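Local coordinates for nucleoprotein (Sendai virus, PDB 6M7D), which encapsidates the viral RNA genome in a helical nucleocapsid, one subunit per six nucleotides, protecting from nucleases the RNA that serves, encapsidated, as template for transcription and replication, at residues 332-337 with 355-360. Sequence-based numbering, arbitrary orientation.
Sequences LWSYAM and TYLDME
Helix 330-343 meets the loop that leads into helix 359-370, and their backbones come nearest at Ser334 and Leu357. One hydrogen bond links them. The backbone N of Asp358 donates to Ser334 OG at 2.9 Å, moderately bent at 141°. Ser334 OG lies beside its own backbone N and also hydrogen-bonds to Pro330 O, one turn back in the helix. Asp358 itself is the N-cap of helix 359-370. Its OD1 accepts a weak bond from Glu360 N at 3.5 Å.

The apolar part is built on Trp333. Its CG is anti to the backbone N (chi1 173°), which carries the six-membered ring out to the loop. Tyr356 CE2 sits over one face of the indole, toward its rim, 3.8 Å from Trp333 CZ3. The two ring planes are inclined at 56°, so this is an oblique aromatic contact. Met337 CG, from the same helix, lies over the opposite face, toward its rim. Leu357 CD1 packs 3.5 Å from Trp333 CZ3 and also touches Ser334 CB. Trp333 NE1 is bonded to Ser268 OG, which probably helps fix the ring.

Tyr356 is an RNA-binding residue and packs on a phosphate. Its OH hydrogen-bonds to Arg354 NH1, another RNA-binding residue. The chemistry thus implies a second-shell role for Trp333, which probably helps position the Tyr356 ring, while Ser334 probably steadies the N-cap of the next helix.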
loop_
_atom_site.group_PDB
_atom_site.type_symbol
_atom_site.label_atom_id
_atom_site.label_comp_id
_atom_site.label_asym_id
_atom_site.label_seq_id
_atom_site.Cartn_x
_atom_site.Cartn_y
_atom_site.Cartn_z
ATOM N N LEU A 332 -18.766 17.116 -5.170
ATOM C CA LEU A 332 -18.044 17.250 -3.915
ATOM C C LEU A 332 -16.575 16.922 -4.095
ATOM O O LEU A 332 -15.713 17.562 -3.491
ATOM C CB LEU A 332 -18.669 16.355 -2.853
ATOM C CG LEU A 332 -18.151 16.506 -1.430
ATOM C CD1 LEU A 332 -18.319 17.926 -0.938
ATOM C CD2 LEU A 332 -18.858 15.538 -0.539
ATOM N N TRP A 333 -16.268 15.947 -4.944
ATOM C CA TRP A 333 -14.876 15.619 -5.209
ATOM C C TRP A 333 -14.163 16.747 -5.936
ATOM O O TRP A 333 -13.016 17.053 -5.623
ATOM C CB TRP A 333 -14.775 14.330 -6.014
ATOM C CG TRP A 333 -13.382 14.033 -6.450
ATOM C CD1 TRP A 333 -12.395 13.500 -5.697
ATOM C CD2 TRP A 333 -12.816 14.276 -7.737
ATOM N NE1 TRP A 333 -11.250 13.380 -6.431
ATOM C CE2 TRP A 333 -11.484 13.850 -7.692
ATOM C CE3 TRP A 333 -13.312 14.808 -8.928
ATOM C CZ2 TRP A 333 -10.638 13.940 -8.784
ATOM C CZ3 TRP A 333 -12.474 14.892 -10.007
ATOM C CH2 TRP A 333 -11.150 14.463 -9.930
ATOM N N SER A 334 -14.813 17.365 -6.921
ATOM C CA SER A 334 -14.191 18.459 -7.657
ATOM C C SER A 334 -13.996 19.670 -6.769
ATOM O O SER A 334 -12.960 20.342 -6.832
ATOM C CB SER A 334 -15.042 18.822 -8.865
ATOM O OG SER A 334 -15.504 17.666 -9.521
ATOM N N TYR A 335 -14.982 19.959 -5.929
ATOM C CA TYR A 335 -14.835 21.018 -4.951
ATOM C C TYR A 335 -13.647 20.755 -4.043
ATOM O O TYR A 335 -12.781 21.619 -3.864
ATOM C CB TYR A 335 -16.123 21.143 -4.149
ATOM C CG TYR A 335 -15.986 22.005 -2.940
ATOM C CD1 TYR A 335 -15.925 23.378 -3.053
ATOM C CD2 TYR A 335 -15.900 21.445 -1.679
ATOM C CE1 TYR A 335 -15.782 24.159 -1.957
ATOM C CE2 TYR A 335 -15.762 22.222 -0.575
ATOM C CZ TYR A 335 -15.710 23.577 -0.713
ATOM O OH TYR A 335 -15.578 24.352 0.406
ATOM N N ALA A 336 -13.590 19.557 -3.463
ATOM C CA ALA A 336 -12.498 19.193 -2.579
ATOM C C ALA A 336 -11.162 19.193 -3.297
ATOM O O ALA A 336 -10.139 19.485 -2.687
ATOM C CB ALA A 336 -12.772 17.827 -1.970
ATOM N N MET A 337 -11.147 18.882 -4.589
ATOM C CA MET A 337 -9.902 18.888 -5.341
ATOM C C MET A 337 -9.408 20.301 -5.569
ATOM O O MET A 337 -8.203 20.552 -5.534
ATOM C CB MET A 337 -10.083 18.168 -6.674
ATOM C CG MET A 337 -9.952 16.669 -6.604
ATOM S SD MET A 337 -8.647 16.076 -5.521
ATOM C CE MET A 337 -9.591 15.453 -4.139
ATOM N N THR A 355 -12.838 12.956 -16.484
ATOM C CA THR A 355 -14.027 13.287 -17.255
ATOM C C THR A 355 -15.117 13.866 -16.367
ATOM O O THR A 355 -15.906 14.705 -16.811
ATOM C CB THR A 355 -14.538 12.053 -17.993
ATOM O OG1 THR A 355 -14.970 11.068 -17.047
ATOM C CG2 THR A 355 -13.448 11.471 -18.866
ATOM N N TYR A 356 -15.168 13.447 -15.111
ATOM C CA TYR A 356 -16.222 13.862 -14.205
ATOM C C TYR A 356 -15.832 15.040 -13.338
ATOM O O TYR A 356 -16.599 15.411 -12.446
ATOM C CB TYR A 356 -16.657 12.696 -13.319
ATOM C CG TYR A 356 -15.539 11.911 -12.690
ATOM C CD1 TYR A 356 -15.044 10.779 -13.300
ATOM C CD2 TYR A 356 -14.994 12.289 -11.473
ATOM C CE1 TYR A 356 -14.037 10.054 -12.729
ATOM C CE2 TYR A 356 -13.986 11.569 -10.896
ATOM C CZ TYR A 356 -13.515 10.450 -11.529
ATOM O OH TYR A 356 -12.510 9.712 -10.964
ATOM N N LEU A 357 -14.673 15.640 -13.570
ATOM C CA LEU A 357 -14.299 16.826 -12.817
ATOM C C LEU A 357 -15.254 17.953 -13.168
ATOM O O LEU A 357 -15.210 18.493 -14.276
ATOM C CB LEU A 357 -12.861 17.234 -13.105
ATOM C CG LEU A 357 -12.472 18.522 -12.379
ATOM C CD1 LEU A 357 -12.061 18.248 -10.952
ATOM C CD2 LEU A 357 -11.380 19.230 -13.109
ATOM N N ASP A 358 -16.130 18.291 -12.234
ATOM C CA ASP A 358 -17.006 19.444 -12.372
ATOM C C ASP A 358 -16.128 20.679 -12.309
ATOM O O ASP A 358 -15.662 21.071 -11.241
ATOM C CB ASP A 358 -18.059 19.437 -11.270
ATOM C CG ASP A 358 -19.174 20.422 -11.518
ATOM O OD1 ASP A 358 -19.076 21.215 -12.475
ATOM O OD2 ASP A 358 -20.161 20.400 -10.756
ATOM N N MET A 359 -15.875 21.287 -13.463
ATOM C CA MET A 359 -14.939 22.399 -13.514
ATOM C C MET A 359 -15.422 23.583 -12.694
ATOM O O MET A 359 -14.606 24.326 -12.146
ATOM C CB MET A 359 -14.702 22.819 -14.958
ATOM C CG MET A 359 -13.416 23.577 -15.144
ATOM S SD MET A 359 -11.981 22.571 -14.738
ATOM C CE MET A 359 -10.777 23.853 -14.430
ATOM N N GLU A 360 -16.732 23.773 -12.585
ATOM C CA GLU A 360 -17.221 24.888 -11.788
ATOM C C GLU A 360 -17.078 24.599 -10.304
ATOM O O GLU A 360 -16.766 25.499 -9.524
ATOM C CB GLU A 360 -18.670 25.209 -12.144
ATOM C CG GLU A 360 -18.883 25.721 -13.565
ATOM C CD GLU A 360 -17.649 26.367 -14.194
ATOM O OE1 GLU A 360 -17.114 27.345 -13.629
ATOM O OE2 GLU A 360 -17.220 25.898 -15.273
#